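Local coordinates for protein phytase (Citrobacter braakii, PDB 3ZHC) that belongs, as a phytase, to branch 2 of the histidine phosphatase superfamily, whose fold joins a central mixed sheet flanked by helices to a largely helical part, at residues L278-E283 and N330-L335; A285-T290 and P427-T432; D57-W62 and S236-I241. The protein carries 2 engineered substitutions. All coordinates share one frame; numbering follows the deposited sequence.

Contact 1: L278-E283 and N330-L335; sequences LQRTPE and NLSGAL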
ATOM      1  N   LEU B 278     -12.750   3.583  12.407  1.00 13.08           N
ATOM      2  CA  LEU B 278     -13.375   4.423  13.469  1.00 13.33           C
ATOM      3  C   LEU B 278     -13.339   5.932  13.245  1.00 13.51           C
ATOM      4  O   LEU B 278     -14.181   6.640  13.811  1.00 13.45           O
ATOM      5  CB  LEU B 278     -12.766   4.086  14.858  1.00 13.27           C
ATOM      6  CG  LEU B 278     -12.954   2.646  15.369  1.00 13.24           C
ATOM      7  CD1 LEU B 278     -12.324   2.510  16.777  1.00 12.58           C
ATOM      8  CD2 LEU B 278     -14.436   2.183  15.387  1.00 12.59           C
ATOM      9  N   GLN B 279     -12.390   6.429  12.434  1.00 13.73           N
ATOM     10  CA  GLN B 279     -12.227   7.896  12.225  1.00 13.88           C
ATOM     11  C   GLN B 279     -12.332   8.401  10.785  1.00 14.16           C
ATOM     12  O   GLN B 279     -12.654   9.583  10.587  1.00 14.01           O
ATOM     13  CB  GLN B 279     -10.886   8.345  12.815  1.00 14.02           C
ATOM     14  CG  GLN B 279     -10.696   7.993  14.332  1.00 13.99           C
ATOM     15  CD  GLN B 279     -11.621   8.777  15.277  1.00 14.54           C
ATOM     16  OE1 GLN B 279     -12.327   9.720  14.866  1.00 14.63           O
ATOM     17  NE2 GLN B 279     -11.617   8.392  16.559  1.00 14.65           N
ATOM     18  N   ARG B 280     -12.061   7.543   9.781  1.00 14.39           N
ATOM     19  CA  ARG B 280     -12.159   7.975   8.360  1.00 14.65           C
ATOM     20  C   ARG B 280     -13.506   7.606   7.667  1.00 14.45           C
ATOM     21  O   ARG B 280     -13.841   8.193   6.635  1.00 14.79           O
ATOM     22  CB  ARG B 280     -10.996   7.441   7.532  1.00 14.86           C
ATOM     23  CG  ARG B 280      -9.589   7.737   8.104  1.00 15.73           C
ATOM     24  CD  ARG B 280      -8.485   7.813   6.996  1.00 17.22           C
ATOM     25  NE  ARG B 280      -8.796   6.914   5.889  1.00 18.86           N
ATOM     26  CZ  ARG B 280      -9.165   7.260   4.644  1.00 19.66           C
ATOM     27  NH1 ARG B 280      -9.261   8.544   4.233  1.00 20.25           N
ATOM     28  NH2 ARG B 280      -9.430   6.285   3.779  1.00 20.32           N
ATOM     29  N   THR B 281     -14.256   6.654   8.229  1.00 14.07           N
ATOM     30  CA  THR B 281     -15.578   6.287   7.719  1.00 13.76           C
ATOM     31  C   THR B 281     -16.420   7.562   7.642  1.00 13.66           C
ATOM     32  O   THR B 281     -16.700   8.151   8.673  1.00 13.68           O
ATOM     33  CB  THR B 281     -16.252   5.230   8.613  1.00 13.76           C
ATOM     34  OG1 THR B 281     -15.440   4.057   8.637  1.00 13.51           O
ATOM     35  CG2 THR B 281     -17.686   4.869   8.102  1.00 13.35           C
ATOM     36  N   PRO B 282     -16.812   7.999   6.400  1.00 13.57           N
ATOM     37  CA  PRO B 282     -17.504   9.305   6.190  1.00 13.39           C
ATOM     38  C   PRO B 282     -18.605   9.638   7.176  1.00 13.30           C
ATOM     39  O   PRO B 282     -18.689  10.764   7.609  1.00 13.34           O
ATOM     40  CB  PRO B 282     -18.080   9.159   4.775  1.00 13.37           C
ATOM     41  CG  PRO B 282     -17.087   8.327   4.082  1.00 13.45           C
ATOM     42  CD  PRO B 282     -16.626   7.301   5.103  1.00 13.53           C
ATOM     43  N   GLU B 283     -19.431   8.649   7.531  1.00 13.27           N
ATOM     44  CA  GLU B 283     -20.552   8.862   8.465  1.00 13.26           C
ATOM     45  C   GLU B 283     -20.080   9.342   9.852  1.00 13.31           C
ATOM     46  O   GLU B 283     -20.830  10.030  10.538  1.00 13.33           O
ATOM     47  CB  GLU B 283     -21.439   7.616   8.597  1.00 13.24           C
ATOM     48  CG  GLU B 283     -22.358   7.357   7.382  1.00 13.32           C
ATOM     49  CD  GLU B 283     -21.668   6.725   6.173  1.00 13.13           C
ATOM     50  OE1 GLU B 283     -20.447   6.437   6.205  1.00 12.15           O
ATOM     51  OE2 GLU B 283     -22.372   6.514   5.180  1.00 14.05           O
ATOM     52  N   ASN B 330     -10.126  12.152  10.728  1.00  9.46           N
ATOM     53  CA  ASN B 330     -11.466  12.738  10.411  1.00  9.58           C
ATOM     54  C   ASN B 330     -11.386  13.639   9.191  1.00  9.70           C
ATOM     55  O   ASN B 330     -12.241  13.586   8.317  1.00  9.76           O
ATOM     56  CB  ASN B 330     -12.048  13.567  11.559  1.00  9.60           C
ATOM     57  CG  ASN B 330     -12.206  12.792  12.866  1.00  9.50           C
ATOM     58  OD1 ASN B 330     -12.146  13.390  13.940  1.00  8.50           O
ATOM     59  ND2 ASN B 330     -12.400  11.478  12.782  1.00  9.67           N
ATOM     60  N   LEU B 331     -10.355  14.484   9.151  1.00  9.94           N
ATOM     61  CA  LEU B 331     -10.128  15.381   8.012  1.00 10.05           C
ATOM     62  C   LEU B 331      -9.825  14.566   6.764  1.00 10.31           C
ATOM     63  O   LEU B 331     -10.368  14.839   5.702  1.00 10.52           O
ATOM     64  CB  LEU B 331      -9.012  16.406   8.305  1.00  9.94           C
ATOM     65  CG  LEU B 331      -9.413  17.520   9.284  1.00  9.67           C
ATOM     66  CD1 LEU B 331      -8.185  18.268   9.813  1.00  9.40           C
ATOM     67  CD2 LEU B 331     -10.420  18.487   8.649  1.00  8.78           C
ATOM     68  N   SER B 332      -8.972  13.565   6.898  1.00 10.62           N
ATOM     69  CA  SER B 332      -8.631  12.662   5.780  1.00 10.93           C
ATOM     70  C   SER B 332      -9.877  11.981   5.183  1.00 11.20           C
ATOM     71  O   SER B 332     -10.073  11.980   3.961  1.00 11.35           O
ATOM     72  CB  SER B 332      -7.640  11.623   6.262  1.00 10.93           C
ATOM     73  OG  SER B 332      -7.420  10.631   5.311  1.00 11.66           O
ATOM     74  N   GLY B 333     -10.714  11.416   6.051  1.00 11.40           N
ATOM     75  CA  GLY B 333     -11.935  10.727   5.611  1.00 11.70           C
ATOM     76  C   GLY B 333     -13.016  11.639   5.032  1.00 11.92           C
ATOM     77  O   GLY B 333     -13.656  11.283   4.072  1.00 11.76           O
ATOM     78  N   ALA B 334     -13.202  12.817   5.648  1.00 12.31           N
ATOM     79  CA  ALA B 334     -14.201  13.809   5.204  1.00 12.64           C
ATOM     80  C   ALA B 334     -13.844  14.396   3.832  1.00 12.97           C
ATOM     81  O   ALA B 334     -14.700  14.498   2.965  1.00 13.00           O
ATOM     82  CB  ALA B 334     -14.349  14.916   6.230  1.00 12.43           C
ATOM     83  N   LEU B 335     -12.574  14.773   3.662  1.00 13.48           N
ATOM     84  CA  LEU B 335     -12.057  15.334   2.390  1.00 13.93           C
ATOM     85  C   LEU B 335     -11.670  14.260   1.347  1.00 14.44           C
ATOM     86  O   LEU B 335     -11.316  14.592   0.230  1.00 14.62           O
ATOM     87  CB  LEU B 335     -10.850  16.253   2.665  1.00 13.83           C
ATOM     88  CG  LEU B 335     -11.105  17.541   3.439  1.00 13.60           C
ATOM     89  CD1 LEU B 335      -9.801  18.192   3.788  1.00 13.77           C
ATOM     90  CD2 LEU B 335     -11.965  18.508   2.637  1.00 13.80           C
TER
HETATM   91  O   HOH W   1     -13.452   7.953   3.678  1.00 26.97           O
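Arg280 and Gly333 bring the two backbones together, their CA atoms 3.9 Å apart, where the C-terminal end of helix 260-280 meets helix 325-335. The missing side chain of Gly333 makes this closeness possible: its CA lies 3.3 Å from Arg280 O in a CA-H...O contact, and a water donates to the same Arg280 O and, weakly, to Gly333 O. One turn earlier the Asn330 amide spends both N-H groups of ND2 on Gln279. One goes to the backbone Gln279 O (ND2 to O 2.9 Å), the other to the side-chain Gln279 OE1 (ND2 to OE1 2.7 Å), which is met on a lone pair in its carbonyl plane with an N-H...O angle of 164°. The bend at chi2 (-68°) turns Gln279 OE1 to the side where Gln279 O also faces Asn330, and the two amide planes stand 50° apart; this double grip fixes the rotation of the Asn330 amide. The Arg280 guanidinium comes up obliquely to Ser332, with Arg280 NH1 3.0 Å from Ser332 OG. Arg280 NE forms a salt bridge with Asp276, and Ser332 OG bonds to Leu337 O. Around the contact, helix 282-301 lays Arg288 and Ala289 against Asn330, helix 159-169 packs on Arg280 and Thr281, and the break between helices 260-280 and 282-301 sits beside helix 325-335.

Contact 2: A285-T290 and P427-T432; sequences ARSRAT and PECAVT
Cys429 lays its CB and SG over the turn of helix 282-301 formed by Ser287 and Thr290. Cys429 CB sits 3.4 Å from the backbone Ser287 O, while Cys429 SG reaches Ser287 CB at 3.7 Å, so the sulfur rests on the serine's methylene, with Ser287 OG slightly farther off. With SG beside its own backbone N (chi1 -61°), the cysteine places the sulfur on the Ser287 side and leaves CB next to the threonine, where Thr290 CB lies 4.1 Å from Cys429 CB. The Thr290 methyl extends the cover along the chain: CG2 is 4.0 Å from Cys429 C and 4.1 Å from Ala430 N. On the other branch, Thr290 OG1 turns back along its helix and donates to Arg286 O (2.6 Å), and it also bonds to Val426 N, just ahead of segment 427-432. Arg286 adds a further tie through NE to Ile424 O. Segment 427-432 enters as a 3-10 turn and continues as an irregular tail, on which Ala430 O receives Lys154 NZ. Cys429 SG is joined to Cys155 SG, binding the tail covalently to a part of the chain far off in sequence. Between the segments there is only van der Waals contact, which sets no direction; the tail's position therefore rests largely on this disulfide and the flanking bonds of Thr290 and Arg286.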
ATOM      1  N   ALA B 285     -16.474  10.667  10.153  1.00 12.99           N
ATOM      2  CA  ALA B 285     -15.530  11.787   9.795  1.00 13.01           C
ATOM      3  C   ALA B 285     -16.198  13.120   9.507  1.00 13.15           C
ATOM      4  O   ALA B 285     -15.688  14.153   9.913  1.00 13.09           O
ATOM      5  CB  ALA B 285     -14.642  11.402   8.608  1.00 12.77           C
ATOM      6  N   ARG B 286     -17.335  13.083   8.801  1.00 13.45           N
ATOM      7  CA  ARG B 286     -18.090  14.302   8.432  1.00 13.67           C
ATOM      8  C   ARG B 286     -18.507  15.095   9.643  1.00 13.69           C
ATOM      9  O   ARG B 286     -18.272  16.291   9.709  1.00 13.72           O
ATOM     10  CB  ARG B 286     -19.338  13.963   7.600  1.00 13.78           C
ATOM     11  CG  ARG B 286     -19.077  13.605   6.165  1.00 14.37           C
ATOM     12  CD  ARG B 286     -20.416  13.320   5.400  1.00 14.98           C
ATOM     13  NE  ARG B 286     -21.272  14.524   5.333  1.00 15.31           N
ATOM     14  CZ  ARG B 286     -22.553  14.652   5.753  1.00 15.33           C
ATOM     15  NH1 ARG B 286     -23.248  13.640   6.287  1.00 15.39           N
ATOM     16  NH2 ARG B 286     -23.157  15.840   5.609  1.00 15.61           N
ATOM     17  N   SER B 287     -19.133  14.422  10.597  1.00 13.85           N
ATOM     18  CA  SER B 287     -19.566  15.069  11.853  1.00 14.04           C
ATOM     19  C   SER B 287     -18.380  15.593  12.672  1.00 13.97           C
ATOM     20  O   SER B 287     -18.377  16.744  13.089  1.00 13.96           O
ATOM     21  CB  SER B 287     -20.366  14.084  12.694  1.00 14.07           C
ATOM     22  OG  SER B 287     -21.503  13.602  11.965  1.00 14.71           O
ATOM     23  N   ARG B 288     -17.379  14.726  12.884  1.00 13.99           N
ATOM     24  CA  ARG B 288     -16.210  15.054  13.738  1.00 14.06           C
ATOM     25  C   ARG B 288     -15.286  16.116  13.157  1.00 13.81           C
ATOM     26  O   ARG B 288     -14.742  16.909  13.896  1.00 13.63           O
ATOM     27  CB  ARG B 288     -15.404  13.787  14.103  1.00 14.24           C
ATOM     28  CG  ARG B 288     -15.985  12.998  15.228  1.00 15.43           C
ATOM     29  CD  ARG B 288     -15.202  11.708  15.486  1.00 17.22           C
ATOM     30  NE  ARG B 288     -15.643  11.012  16.721  1.00 18.87           N
ATOM     31  CZ  ARG B 288     -15.402   9.714  17.030  1.00 19.86           C
ATOM     32  NH1 ARG B 288     -14.710   8.906  16.198  1.00 20.12           N
ATOM     33  NH2 ARG B 288     -15.864   9.213  18.192  1.00 20.43           N
ATOM     34  N   ALA B 289     -15.116  16.116  11.830  1.00 13.76           N
ATOM     35  CA  ALA B 289     -14.251  17.104  11.143  1.00 13.67           C
ATOM     36  C   ALA B 289     -14.908  18.461  10.892  1.00 13.59           C
ATOM     37  O   ALA B 289     -14.205  19.390  10.507  1.00 13.76           O
ATOM     38  CB  ALA B 289     -13.737  16.532   9.802  1.00 13.59           C
ATOM     39  N   THR B 290     -16.232  18.590  11.107  1.00 13.45           N
ATOM     40  CA  THR B 290     -16.984  19.836  10.720  1.00 13.45           C
ATOM     41  C   THR B 290     -16.421  21.165  11.320  1.00 13.40           C
ATOM     42  O   THR B 290     -16.153  22.113  10.542  1.00 13.37           O
ATOM     43  CB  THR B 290     -18.556  19.687  10.945  1.00 13.52           C
ATOM     44  OG1 THR B 290     -19.089  18.790   9.959  1.00 13.66           O
ATOM     45  CG2 THR B 290     -19.282  21.022  10.835  1.00 13.44           C
ATOM     46  N   PRO B 427     -24.111  20.384   9.307  1.00 23.66           N
ATOM     47  CA  PRO B 427     -24.483  21.676   9.976  1.00 24.06           C
ATOM     48  C   PRO B 427     -24.822  21.561  11.482  1.00 24.59           C
ATOM     49  O   PRO B 427     -24.557  22.500  12.256  1.00 24.60           O
ATOM     50  CB  PRO B 427     -25.685  22.178   9.143  1.00 23.98           C
ATOM     51  CG  PRO B 427     -26.177  21.011   8.426  1.00 23.86           C
ATOM     52  CD  PRO B 427     -25.024  20.082   8.192  1.00 23.67           C
ATOM     53  N   GLU B 428     -25.376  20.415  11.882  1.00 25.28           N
ATOM     54  CA  GLU B 428     -25.681  20.138  13.292  1.00 25.85           C
ATOM     55  C   GLU B 428     -24.418  20.093  14.198  1.00 26.21           C
ATOM     56  O   GLU B 428     -24.523  20.327  15.407  1.00 26.31           O
ATOM     57  CB  GLU B 428     -26.455  18.812  13.440  1.00 25.99           C
ATOM     58  CG  GLU B 428     -27.904  18.819  12.863  1.00 26.63           C
ATOM     59  CD  GLU B 428     -28.003  18.595  11.322  1.00 27.32           C
ATOM     60  OE1 GLU B 428     -27.000  18.197  10.674  1.00 27.84           O
ATOM     61  OE2 GLU B 428     -29.103  18.817  10.773  1.00 28.31           O
ATOM     62  N   CYS B 429     -23.242  19.797  13.606  1.00 26.64           N
ATOM     63  CA  CYS B 429     -21.967  19.672  14.367  1.00 26.96           C
ATOM     64  C   CYS B 429     -21.107  20.930  14.403  1.00 27.44           C
ATOM     65  O   CYS B 429     -19.962  20.871  14.853  1.00 27.25           O
ATOM     66  CB  CYS B 429     -21.185  18.457  13.854  1.00 26.92           C
ATOM     67  SG  CYS B 429     -22.125  16.970  14.086  1.00 26.54           S
ATOM     68  N   ALA B 430     -21.662  22.065  13.942  1.00 28.11           N
ATOM     69  CA  ALA B 430     -20.955  23.345  13.960  1.00 28.63           C
ATOM     70  C   ALA B 430     -20.793  23.850  15.395  1.00 29.25           C
ATOM     71  O   ALA B 430     -21.625  23.554  16.261  1.00 29.17           O
ATOM     72  CB  ALA B 430     -21.697  24.371  13.133  1.00 28.64           C
ATOM     73  N   VAL B 431     -19.716  24.604  15.633  1.00 30.04           N
ATOM     74  CA  VAL B 431     -19.446  25.209  16.937  1.00 30.70           C
ATOM     75  C   VAL B 431     -19.833  26.685  16.852  1.00 31.40           C
ATOM     76  O   VAL B 431     -19.087  27.490  16.306  1.00 31.59           O
ATOM     77  CB  VAL B 431     -17.985  25.036  17.348  1.00 30.67           C
ATOM     78  CG1 VAL B 431     -17.724  25.730  18.682  1.00 30.82           C
ATOM     79  CG2 VAL B 431     -17.650  23.566  17.456  1.00 30.38           C
ATOM     80  N   THR B 432     -21.016  27.022  17.394  1.00 32.22           N
ATOM     81  CA  THR B 432     -21.570  28.404  17.367  1.00 32.79           C
ATOM     82  C   THR B 432     -21.387  29.183  18.700  1.00 33.19           C
ATOM     83  O   THR B 432     -22.158  30.137  18.976  1.00 33.45           O
ATOM     84  CB  THR B 432     -23.067  28.369  17.033  1.00 32.87           C
ATOM     85  OG1 THR B 432     -23.787  27.772  18.135  1.00 33.39           O
ATOM     86  CG2 THR B 432     -23.327  27.570  15.733  1.00 32.86           C
TER

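Contact 3: D57-W62 and S236-I241; sequences DQWPQW and STLTEI
Apolar contact carries the meeting of Trp59 with Leu238 and Ile241, two residues one turn apart on helix 231-247. The six-membered end of the indole advances on the helix: Trp59 CH2 lies 3.7 Å from Leu238 CD2, and CZ2 is equally near that methyl. On the neighbouring ring corner, Trp59 CZ3 is 3.9 Å from Ile241 CG2. Both aliphatic side chains run at about a right angle to the tryptophan and approach its ring obliquely. The Ile241 methyl gets there because CG2 is anti to the backbone N, while CG1 lies beside that N (chi1 -67°). Leu192 of helix 182-192 touches both Trp59 and Leu238, placing the group in the helical part of this histidine phosphatase fold, where the irregular chain between helices 49-53 and 71-90 passes over helix 231-247. Among aromatic interactions, Trp255 stacks edge-to-face with Trp59. Polar bonds lie outside the apolar patch: Trp59 NE1 bonds to Met51 O, which together with the packing restrains the indole's rotation, and, within the loop, Gln61 NE2 reaches back 2.8 Å to Trp59 O, from above its carbonyl plane. A formic acid molecule is bound about 4 Å from the Ile241 side chain.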
ATOM      1  N   ASP B  57       6.848 -10.580  28.621  1.00 13.93           N
ATOM      2  CA  ASP B  57       7.832  -9.537  28.937  1.00 13.98           C
ATOM      3  C   ASP B  57       7.183  -8.365  29.662  1.00 13.87           C
ATOM      4  O   ASP B  57       5.972  -8.310  29.791  1.00 13.77           O
ATOM      5  CB  ASP B  57       8.528  -9.121  27.658  1.00 14.00           C
ATOM      6  CG  ASP B  57       9.250 -10.297  27.009  1.00 14.54           C
ATOM      7  OD1 ASP B  57      10.250 -10.751  27.581  1.00 15.84           O
ATOM      8  OD2 ASP B  57       8.818 -10.775  25.952  1.00 14.77           O
ATOM      9  N   GLN B  58       8.019  -7.446  30.141  1.00 13.94           N
ATOM     10  CA  GLN B  58       7.597  -6.234  30.863  1.00 13.97           C
ATOM     11  C   GLN B  58       7.708  -5.034  29.955  1.00 14.03           C
ATOM     12  O   GLN B  58       8.661  -4.929  29.177  1.00 14.04           O
ATOM     13  CB  GLN B  58       8.457  -5.977  32.116  1.00 13.89           C
ATOM     14  CG  GLN B  58       8.153  -6.865  33.301  1.00 14.03           C
ATOM     15  CD  GLN B  58       8.653  -8.286  33.129  1.00 14.39           C
ATOM     16  OE1 GLN B  58       9.848  -8.514  32.855  1.00 14.43           O
ATOM     17  NE2 GLN B  58       7.746  -9.259  33.290  1.00 14.15           N
ATOM     18  N   TRP B  59       6.746  -4.117  30.064  1.00 14.10           N
ATOM     19  CA  TRP B  59       6.745  -2.899  29.246  1.00 14.14           C
ATOM     20  C   TRP B  59       7.717  -1.840  29.793  1.00 14.45           C
ATOM     21  O   TRP B  59       7.767  -1.638  31.007  1.00 14.55           O
ATOM     22  CB  TRP B  59       5.336  -2.310  29.167  1.00 14.05           C
ATOM     23  CG  TRP B  59       4.409  -3.172  28.375  1.00 13.34           C
ATOM     24  CD1 TRP B  59       3.614  -4.189  28.843  1.00 12.89           C
ATOM     25  CD2 TRP B  59       4.184  -3.095  26.986  1.00 12.53           C
ATOM     26  NE1 TRP B  59       2.904  -4.748  27.809  1.00 12.33           N
ATOM     27  CE2 TRP B  59       3.233  -4.100  26.655  1.00 12.45           C
ATOM     28  CE3 TRP B  59       4.690  -2.273  25.962  1.00 12.11           C
ATOM     29  CZ2 TRP B  59       2.784  -4.300  25.349  1.00 12.11           C
ATOM     30  CZ3 TRP B  59       4.237  -2.480  24.652  1.00 11.99           C
ATOM     31  CH2 TRP B  59       3.297  -3.480  24.362  1.00 11.82           C
ATOM     32  N   PRO B  60       8.499  -1.163  28.895  1.00 14.72           N
ATOM     33  CA  PRO B  60       9.322  -0.036  29.329  1.00 14.98           C
ATOM     34  C   PRO B  60       8.450   1.078  29.895  1.00 15.20           C
ATOM     35  O   PRO B  60       7.354   1.326  29.368  1.00 15.05           O
ATOM     36  CB  PRO B  60      10.003   0.455  28.024  1.00 14.95           C
ATOM     37  CG  PRO B  60       9.819  -0.579  27.057  1.00 14.96           C
ATOM     38  CD  PRO B  60       8.680  -1.445  27.459  1.00 14.73           C
ATOM     39  N   GLN B  61       8.929   1.735  30.942  1.00 15.51           N
ATOM     40  CA  GLN B  61       8.180   2.800  31.596  1.00 15.76           C
ATOM     41  C   GLN B  61       8.561   4.135  31.013  1.00 15.78           C
ATOM     42  O   GLN B  61       9.659   4.302  30.499  1.00 15.66           O
ATOM     43  CB  GLN B  61       8.436   2.795  33.117  1.00 15.85           C
ATOM     44  CG  GLN B  61       8.100   1.481  33.809  1.00 16.42           C
ATOM     45  CD  GLN B  61       6.679   1.061  33.600  1.00 17.31           C
ATOM     46  OE1 GLN B  61       5.761   1.771  33.970  1.00 18.51           O
ATOM     47  NE2 GLN B  61       6.483  -0.116  32.990  1.00 18.04           N
ATOM     48  N   TRP B  62       7.632   5.083  31.106  1.00 15.95           N
ATOM     49  CA  TRP B  62       7.812   6.447  30.615  1.00 16.08           C
ATOM     50  C   TRP B  62       7.770   7.369  31.821  1.00 16.46           C
ATOM     51  O   TRP B  62       6.879   7.226  32.645  1.00 16.73           O
ATOM     52  CB  TRP B  62       6.695   6.776  29.640  1.00 15.86           C
ATOM     53  CG  TRP B  62       6.726   5.976  28.358  1.00 15.02           C
ATOM     54  CD1 TRP B  62       6.527   4.618  28.213  1.00 14.13           C
ATOM     55  CD2 TRP B  62       6.963   6.488  27.033  1.00 13.83           C
ATOM     56  NE1 TRP B  62       6.632   4.264  26.886  1.00 13.76           N
ATOM     57  CE2 TRP B  62       6.900   5.386  26.139  1.00 13.54           C
ATOM     58  CE3 TRP B  62       7.231   7.771  26.518  1.00 13.55           C
ATOM     59  CZ2 TRP B  62       7.087   5.532  24.749  1.00 13.41           C
ATOM     60  CZ3 TRP B  62       7.416   7.922  25.135  1.00 13.08           C
ATOM     61  CH2 TRP B  62       7.344   6.809  24.268  1.00 13.33           C
ATOM     62  N   SER B 236      -4.179  -1.756  17.879  1.00 10.88           N
ATOM     63  CA  SER B 236      -4.040  -0.356  17.496  1.00 10.79           C
ATOM     64  C   SER B 236      -3.232   0.394  18.548  1.00 10.74           C
ATOM     65  O   SER B 236      -2.337   1.190  18.212  1.00 10.84           O
ATOM     66  CB  SER B 236      -5.418   0.295  17.315  1.00 10.84           C
ATOM     67  OG  SER B 236      -5.316   1.617  16.812  1.00 10.75           O
ATOM     68  N   THR B 237      -3.542   0.136  19.819  1.00 10.55           N
ATOM     69  CA  THR B 237      -2.823   0.753  20.933  1.00 10.37           C
ATOM     70  C   THR B 237      -1.360   0.265  20.990  1.00 10.25           C
ATOM     71  O   THR B 237      -0.441   1.077  21.040  1.00 10.17           O
ATOM     72  CB  THR B 237      -3.549   0.478  22.289  1.00 10.37           C
ATOM     73  OG1 THR B 237      -4.859   1.085  22.258  1.00 10.17           O
ATOM     74  CG2 THR B 237      -2.752   1.009  23.472  1.00  9.98           C
ATOM     75  N   LEU B 238      -1.165  -1.054  20.967  1.00 10.12           N
ATOM     76  CA  LEU B 238       0.195  -1.651  21.120  1.00 10.00           C
ATOM     77  C   LEU B 238       1.166  -1.273  20.033  1.00  9.92           C
ATOM     78  O   LEU B 238       2.311  -0.904  20.338  1.00  9.69           O
ATOM     79  CB  LEU B 238       0.123  -3.177  21.231  1.00  9.97           C
ATOM     80  CG  LEU B 238      -0.665  -3.748  22.416  1.00 10.34           C
ATOM     81  CD1 LEU B 238      -0.410  -5.254  22.514  1.00 10.81           C
ATOM     82  CD2 LEU B 238      -0.334  -3.063  23.751  1.00 10.51           C
ATOM     83  N   THR B 239       0.726  -1.365  18.767  1.00  9.79           N
ATOM     84  CA  THR B 239       1.586  -1.019  17.631  1.00  9.70           C
ATOM     85  C   THR B 239       1.956   0.484  17.646  1.00  9.56           C
ATOM     86  O   THR B 239       3.072   0.859  17.257  1.00  9.38           O
ATOM     87  CB  THR B 239       0.957  -1.437  16.286  1.00  9.72           C
ATOM     88  OG1 THR B 239      -0.337  -0.867  16.166  1.00 10.25           O
ATOM     89  CG2 THR B 239       0.835  -2.970  16.202  1.00  9.62           C
ATOM     90  N   GLU B 240       1.028   1.333  18.101  1.00  9.51           N
ATOM     91  CA  GLU B 240       1.318   2.764  18.263  1.00  9.48           C
ATOM     92  C   GLU B 240       2.356   2.959  19.368  1.00  9.49           C
ATOM     93  O   GLU B 240       3.251   3.801  19.234  1.00  9.41           O
ATOM     94  CB  GLU B 240       0.042   3.559  18.552  1.00  9.38           C
ATOM     95  CG  GLU B 240       0.228   5.066  18.807  1.00  9.41           C
ATOM     96  CD  GLU B 240       0.743   5.886  17.590  1.00  9.40           C
ATOM     97  OE1 GLU B 240       0.827   5.355  16.446  1.00  9.09           O
ATOM     98  OE2 GLU B 240       1.050   7.081  17.804  1.00  8.64           O
ATOM     99  N   ILE B 241       2.236   2.179  20.456  1.00  9.51           N
ATOM    100  CA  ILE B 241       3.209   2.255  21.564  1.00  9.50           C
ATOM    101  C   ILE B 241       4.616   1.913  21.027  1.00  9.52           C
ATOM    102  O   ILE B 241       5.578   2.615  21.337  1.00  9.44           O
ATOM    103  CB  ILE B 241       2.818   1.384  22.788  1.00  9.35           C
ATOM    104  CG1 ILE B 241       1.560   1.943  23.451  1.00  9.66           C
ATOM    105  CG2 ILE B 241       3.952   1.341  23.819  1.00  9.17           C
ATOM    106  CD1 ILE B 241       0.975   1.077  24.554  1.00  9.05           C
TER

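In the fold
From the N terminus, contact 3 is the first to close: the loop at 57-62 returns to helix 231-247 after 173 intervening residues and ties up the helical part. Helix 260-280 follows that helix directly, and its end opens contact 1, a shorter loop through helix 282-301 and strand 318-323 of the mixed sheet to helix 325-335. Contact 2 starts inside that loop, on helix 282-301, and closes only at the C-terminal tail, so contacts 1 and 2 cross along the chain. These two touch, with centres about 12 Å apart, through Arg288 beside Gln279 and Asn330. Contact 3 lies across the chain's centre from contact 2, about 33 Å away between centres.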